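Local structure of attachment protein G3P (Enterobacteria phage Ike, 4EO0) at residues N54-N57 against Q58-T62; T43-N46 against D47-S51. The protein probably binds the N-pilus of the host bacterium through this domain, at the tip of the filamentous phage, as an early step of infection. All coordinates share one frame; numbering follows the deposited sequence. Where two conformers were deposited one is given.

Contact 1 of 2, residues N54-N57 against Q58-T62; sequences NVFN and QIKLT
Ile59 N bonds to Val55 O at 2.9 Å and Lys60 N to Phe56 O at 2.7 Å, so the backbone keeps the i to i+4 pattern of an alpha helix. One residue earlier the pattern is looser. Gln58 N gives weak bonds to both Asn54 O (3.4 Å) and Val55 O. Lys60 touches both Phe56 and Asn57. With chi1 at 81°, its CG is flanked by its own N and C, and from there the extended chain crosses the Phe56 side chain at about a right angle. Lys60 CB lies over one face, offset toward the rim and 4.3 Å from the centroid of the Phe56 ring, in a CH-pi contact. Lys60 CD touches ring atom CE2 of Phe56 at 3.7 Å. This turn belongs to the long helix 38-66, which packs on the antiparallel sheet; Phe56 is buried here and meets Phe72 and Leu74 of strand 72-76. Beyond the ring, Lys60 runs alongside Asn57, and NZ bonds to Asn57 OD1 at 3.2 Å. The ammonium approaches from above the carbonyl plane, 45° out of it. The stronger partner of that oxygen is Gln53 NE2. On another side of the helix, Val55 CG1 meets Ile59 CG1 at 3.8 Å, the two side chains lying side by side.

Contact 2 of 2, residues T43-N46 against D47-S51; sequences TACN and DAKAS
Thr43 O accepts a hydrogen bond from Asp47 N at 2.9 Å, the first of four successive i to i+4 bonds in this part of helix 38-66. The Asp47 side chain folds back toward the same turn. Its CG lies beside its own backbone N (chi1 -76°), which puts the carboxylate near Thr43 O, with no bond between the oxygens. Thr43 OG1 turns to the preceding turn and bonds to Ala39 O. Ala44 O takes the N-H of Ala48. Both alanines are buried and small, and they seat the helix on the sheet: Ala44 meets Ala16 and Ala97, and Ala48 meets Val99. Cys45 O takes the N-H of Lys49. Cys45 SG forms the disulfide with Cys80, which ties the helix covalently to the chain after strand 72-76. The extended Lys49 chain passes this sulfur, with CE 4.0 Å from Cys45 SG, and its NZ bonds to Asp78 O. Asn46 O receives Ala50 N at 3.0 Å. The Asn46 side chain reaches Lys49 through a water, which donates to Asn46 OD1 at 2.7 Å and weakly accepts from Lys49 NZ at 3.3 Å. The lysine thus holds the same neighbourhood as the disulfide by a second, polar tie, and its charge would probably polarise the bridging water and strengthen the water's bond to Asn46.

In the fold
Both contacts lie on helix 38-66, contact 2 first along the chain and contact 1 about 17 Å away, centre to centre. Residues 52 and 53 separate them, and Gln53 reaches into contact 1. Contact 2 lies near the middle of the elongated domain, its centre about 4 Å from that of the chain. There the helix packs on strands 12-24 and 94-106 and is tied by the disulfide. Contact 1 is about 18 Å from the chain centre and more exposed, with Phe56 holding that part of the helix to strand 72-76. Both contacts pair a lysine with the residue four earlier, Phe56 or Cys45.

Contact 1 of 2, residues N54-N57 against Q58-T62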
ATOM      1  N   ASN A  54      -8.692   4.225  -6.048  1.00 17.20           N
ATOM      2  CA  ASN A  54      -9.964   3.521  -6.209  0.50 16.36           C
ATOM      3  C   ASN A  54     -11.030   4.126  -5.278  1.00 19.91           C
ATOM      4  O   ASN A  54     -12.157   4.363  -5.689  1.00 21.27           O
ATOM      5  CB  ASN A  54      -9.748   2.039  -5.902  0.50 18.93           C
ATOM      6  CG  ASN A  54     -10.857   1.124  -6.320  0.50 36.43           C
ATOM      7  OD1 ASN A  54     -12.011   1.263  -5.910  0.50 28.04           O
ATOM      8  ND2 ASN A  54     -10.503   0.084  -7.053  0.50 34.34           N
ATOM      9  N   VAL A  55     -10.643   4.372  -4.031  1.00 15.37           N
ATOM     10  CA  VAL A  55     -11.520   4.958  -3.014  1.00 12.57           C
ATOM     11  C   VAL A  55     -11.867   6.381  -3.437  1.00 17.99           C
ATOM     12  O   VAL A  55     -13.047   6.733  -3.413  1.00 14.13           O
ATOM     13  CB  VAL A  55     -10.939   4.878  -1.584  1.00 15.37           C
ATOM     14  CG1 VAL A  55     -11.742   5.745  -0.600  1.00 15.39           C
ATOM     15  CG2 VAL A  55     -10.925   3.436  -1.118  1.00 14.22           C
ATOM     16  N   PHE A  56     -10.871   7.175  -3.848  1.00 13.92           N
ATOM     17  CA  PHE A  56     -11.071   8.564  -4.280  1.00 13.09           C
ATOM     18  C   PHE A  56     -12.094   8.641  -5.420  1.00 18.54           C
ATOM     19  O   PHE A  56     -12.962   9.510  -5.405  1.00 19.16           O
ATOM     20  CB  PHE A  56      -9.717   9.236  -4.670  1.00 14.12           C
ATOM     21  CG  PHE A  56      -9.906  10.619  -5.258  1.00 17.02           C
ATOM     22  CD1 PHE A  56     -10.337  11.679  -4.462  1.00 19.67           C
ATOM     23  CD2 PHE A  56      -9.761  10.837  -6.628  1.00 20.12           C
ATOM     24  CE1 PHE A  56     -10.560  12.944  -5.015  1.00 21.26           C
ATOM     25  CE2 PHE A  56      -9.955  12.109  -7.170  1.00 23.02           C
ATOM     26  CZ  PHE A  56     -10.356  13.151  -6.358  1.00 21.53           C
ATOM     27  N   ASN A  57     -11.995   7.726  -6.388  1.00 16.25           N
ATOM     28  CA  ASN A  57     -12.886   7.634  -7.542  1.00 15.52           C
ATOM     29  C   ASN A  57     -14.343   7.472  -7.140  1.00 17.92           C
ATOM     30  O   ASN A  57     -15.234   7.991  -7.821  1.00 19.80           O
ATOM     31  CB  ASN A  57     -12.408   6.510  -8.471  1.00 13.22           C
ATOM     32  CG  ASN A  57     -11.214   6.908  -9.279  1.00 28.83           C
ATOM     33  OD1 ASN A  57     -10.835   8.076  -9.327  1.00 20.20           O
ATOM     34  ND2 ASN A  57     -10.618   5.949  -9.953  1.00 28.23           N
ATOM     35  N   GLN A  58     -14.596   6.779  -6.021  1.00 12.35           N
ATOM     36  CA  GLN A  58     -15.963   6.607  -5.517  1.00 10.89           C
ATOM     37  C   GLN A  58     -16.395   7.792  -4.692  1.00 17.03           C
ATOM     38  O   GLN A  58     -17.523   8.252  -4.856  1.00 16.64           O
ATOM     39  CB  GLN A  58     -16.068   5.323  -4.687  1.00 11.02           C
ATOM     40  CG  GLN A  58     -15.855   4.026  -5.461  1.00 17.27           C
ATOM     41  CD  GLN A  58     -16.791   3.913  -6.638  1.00 24.72           C
ATOM     42  OE1 GLN A  58     -17.988   4.153  -6.526  1.00 25.21           O
ATOM     43  NE2 GLN A  58     -16.246   3.614  -7.815  1.00 24.90           N
ATOM     44  N   ILE A  59     -15.513   8.283  -3.789  1.00 16.17           N
ATOM     45  CA  ILE A  59     -15.793   9.421  -2.917  1.00 13.52           C
ATOM     46  C   ILE A  59     -16.035  10.675  -3.731  1.00 16.81           C
ATOM     47  O   ILE A  59     -16.942  11.439  -3.394  1.00 16.38           O
ATOM     48  CB  ILE A  59     -14.684   9.607  -1.827  1.00 16.77           C
ATOM     49  CG1 ILE A  59     -14.554   8.332  -0.933  1.00 16.52           C
ATOM     50  CG2 ILE A  59     -14.922  10.867  -0.973  1.00 17.74           C
ATOM     51  CD1 ILE A  59     -15.759   7.870  -0.164  1.00 23.87           C
ATOM     52  N   LYS A  60     -15.275  10.873  -4.813  1.00 13.89           N
ATOM     53  CA  LYS A  60     -15.456  12.078  -5.655  1.00 13.83           C
ATOM     54  C   LYS A  60     -16.846  12.221  -6.260  1.00 17.10           C
ATOM     55  O   LYS A  60     -17.270  13.341  -6.525  1.00 17.48           O
ATOM     56  CB  LYS A  60     -14.331  12.222  -6.691  1.00 16.77           C
ATOM     57  CG  LYS A  60     -14.503  11.368  -7.942  1.00 24.13           C
ATOM     58  CD  LYS A  60     -13.226  11.399  -8.760  1.00 23.82           C
ATOM     59  CE  LYS A  60     -13.363  10.812 -10.148  1.00 32.14           C
ATOM     60  NZ  LYS A  60     -12.024  10.667 -10.790  1.00 39.54           N
ATOM     61  N   LEU A  61     -17.570  11.091  -6.447  1.00 13.39           N
ATOM     62  CA  LEU A  61     -18.955  11.084  -6.941  1.00 13.26           C
ATOM     63  C   LEU A  61     -19.853  11.860  -5.962  1.00 17.19           C
ATOM     64  O   LEU A  61     -20.742  12.581  -6.407  1.00 16.31           O
ATOM     65  CB  LEU A  61     -19.502   9.657  -7.134  1.00 13.75           C
ATOM     66  CG  LEU A  61     -18.691   8.687  -8.014  1.00 19.02           C
ATOM     67  CD1 LEU A  61     -19.383   7.314  -8.073  1.00 18.89           C
ATOM     68  CD2 LEU A  61     -18.508   9.228  -9.434  1.00 24.04           C
ATOM     69  N   THR A  62     -19.602  11.740  -4.631  1.00 12.99           N
ATOM     70  CA  THR A  62     -20.358  12.489  -3.623  1.00 11.22           C
ATOM     71  C   THR A  62     -19.825  13.910  -3.483  1.00 15.82           C
ATOM     72  O   THR A  62     -20.607  14.824  -3.330  1.00 15.57           O
ATOM     73  CB  THR A  62     -20.317  11.763  -2.249  1.00 14.84           C
ATOM     74  OG1 THR A  62     -20.939  10.494  -2.380  1.00 11.11           O
ATOM     75  CG2 THR A  62     -21.027  12.534  -1.144  1.00 18.00           C
TER

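Contact 2 of 2, residues T43-N46 against D47-S51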
ATOM      1  N   THR A  43       5.651  -3.557  -4.988  1.00 17.75           N
ATOM      2  CA  THR A  43       4.357  -3.945  -5.563  1.00 17.59           C
ATOM      3  C   THR A  43       3.262  -3.687  -4.567  1.00 19.54           C
ATOM      4  O   THR A  43       2.224  -3.139  -4.954  1.00 19.01           O
ATOM      5  CB  THR A  43       4.419  -5.397  -6.041  1.00 26.82           C
ATOM      6  OG1 THR A  43       5.412  -5.455  -7.057  1.00 32.76           O
ATOM      7  CG2 THR A  43       3.071  -5.905  -6.615  1.00 26.16           C
ATOM      8  N   ALA A  44       3.466  -4.089  -3.294  1.00 15.34           N
ATOM      9  CA  ALA A  44       2.484  -3.880  -2.229  1.00 15.18           C
ATOM     10  C   ALA A  44       2.204  -2.378  -2.043  1.00 18.84           C
ATOM     11  O   ALA A  44       1.047  -2.008  -1.883  1.00 15.34           O
ATOM     12  CB  ALA A  44       2.989  -4.495  -0.935  1.00 16.44           C
ATOM     13  N   CYS A  45       3.242  -1.517  -2.131  1.00 16.40           N
ATOM     14  CA  CYS A  45       3.076  -0.067  -2.032  1.00 13.78           C
ATOM     15  C   CYS A  45       2.296   0.486  -3.244  1.00 15.12           C
ATOM     16  O   CYS A  45       1.452   1.364  -3.073  1.00 14.60           O
ATOM     17  CB  CYS A  45       4.419   0.644  -1.860  1.00 12.77           C
ATOM     18  SG  CYS A  45       4.247   2.406  -1.447  1.00 14.96           S
ATOM     19  N   ASN A  46       2.541  -0.053  -4.448  1.00 15.38           N
ATOM     20  CA  ASN A  46       1.775   0.338  -5.638  1.00 16.51           C
ATOM     21  C   ASN A  46       0.325  -0.056  -5.484  1.00 18.49           C
ATOM     22  O   ASN A  46      -0.544   0.691  -5.918  1.00 15.95           O
ATOM     23  CB  ASN A  46       2.371  -0.309  -6.877  1.00 20.42           C
ATOM     24  CG  ASN A  46       3.710   0.267  -7.232  1.00 36.73           C
ATOM     25  OD1 ASN A  46       4.041   1.406  -6.890  1.00 30.48           O
ATOM     26  ND2 ASN A  46       4.491  -0.497  -7.958  1.00 29.33           N
ATOM     27  N   ASP A  47       0.056  -1.215  -4.855  1.00 16.47           N
ATOM     28  CA  ASP A  47      -1.307  -1.657  -4.586  1.00 14.78           C
ATOM     29  C   ASP A  47      -2.002  -0.682  -3.630  1.00 17.73           C
ATOM     30  O   ASP A  47      -3.167  -0.337  -3.841  1.00 16.65           O
ATOM     31  CB  ASP A  47      -1.333  -3.084  -3.985  1.00 17.44           C
ATOM     32  CG  ASP A  47      -1.081  -4.254  -4.940  1.00 24.34           C
ATOM     33  OD1 ASP A  47      -0.974  -4.020  -6.169  1.00 23.42           O
ATOM     34  OD2 ASP A  47      -1.003  -5.396  -4.459  1.00 26.33           O
ATOM     35  N   ALA A  48      -1.281  -0.233  -2.600  1.00 12.72           N
ATOM     36  CA  ALA A  48      -1.785   0.729  -1.584  1.00 11.84           C
ATOM     37  C   ALA A  48      -2.201   2.046  -2.285  1.00 15.45           C
ATOM     38  O   ALA A  48      -3.294   2.588  -2.020  1.00 12.63           O
ATOM     39  CB  ALA A  48      -0.672   1.000  -0.539  1.00 12.05           C
ATOM     40  N   LYS A  49      -1.349   2.531  -3.208  1.00 14.88           N
ATOM     41  CA  LYS A  49      -1.598   3.747  -3.998  1.00 14.02           C
ATOM     42  C   LYS A  49      -2.816   3.592  -4.922  1.00 18.83           C
ATOM     43  O   LYS A  49      -3.640   4.508  -5.007  1.00 16.83           O
ATOM     44  CB  LYS A  49      -0.346   4.147  -4.790  1.00 15.06           C
ATOM     45  CG  LYS A  49       0.797   4.564  -3.894  1.00 14.91           C
ATOM     46  CD  LYS A  49       2.031   4.805  -4.714  1.00 13.39           C
ATOM     47  CE  LYS A  49       3.143   5.344  -3.850  1.00 24.47           C
ATOM     48  NZ  LYS A  49       4.396   5.500  -4.638  1.00 35.18           N
ATOM     49  N   ALA A  50      -2.961   2.406  -5.565  1.00 16.11           N
ATOM     50  CA  ALA A  50      -4.092   2.104  -6.432  1.00 15.99           C
ATOM     51  C   ALA A  50      -5.360   1.988  -5.621  1.00 16.92           C
ATOM     52  O   ALA A  50      -6.412   2.393  -6.113  1.00 16.84           O
ATOM     53  CB  ALA A  50      -3.841   0.824  -7.225  1.00 16.82           C
ATOM     54  N   SER A  51      -5.271   1.485  -4.360  1.00 12.97           N
ATOM     55  CA  SER A  51      -6.414   1.394  -3.465  1.00 12.50           C
ATOM     56  C   SER A  51      -6.920   2.787  -3.087  1.00 16.99           C
ATOM     57  O   SER A  51      -8.139   2.986  -3.098  1.00 15.40           O
ATOM     58  CB  SER A  51      -6.075   0.579  -2.217  1.00 13.90           C
ATOM     59  OG  SER A  51      -7.181   0.538  -1.315  1.00 15.42           O
TER
HETATM   60  O   HOH W   1       5.371   2.341  -4.775  1.00 32.67           O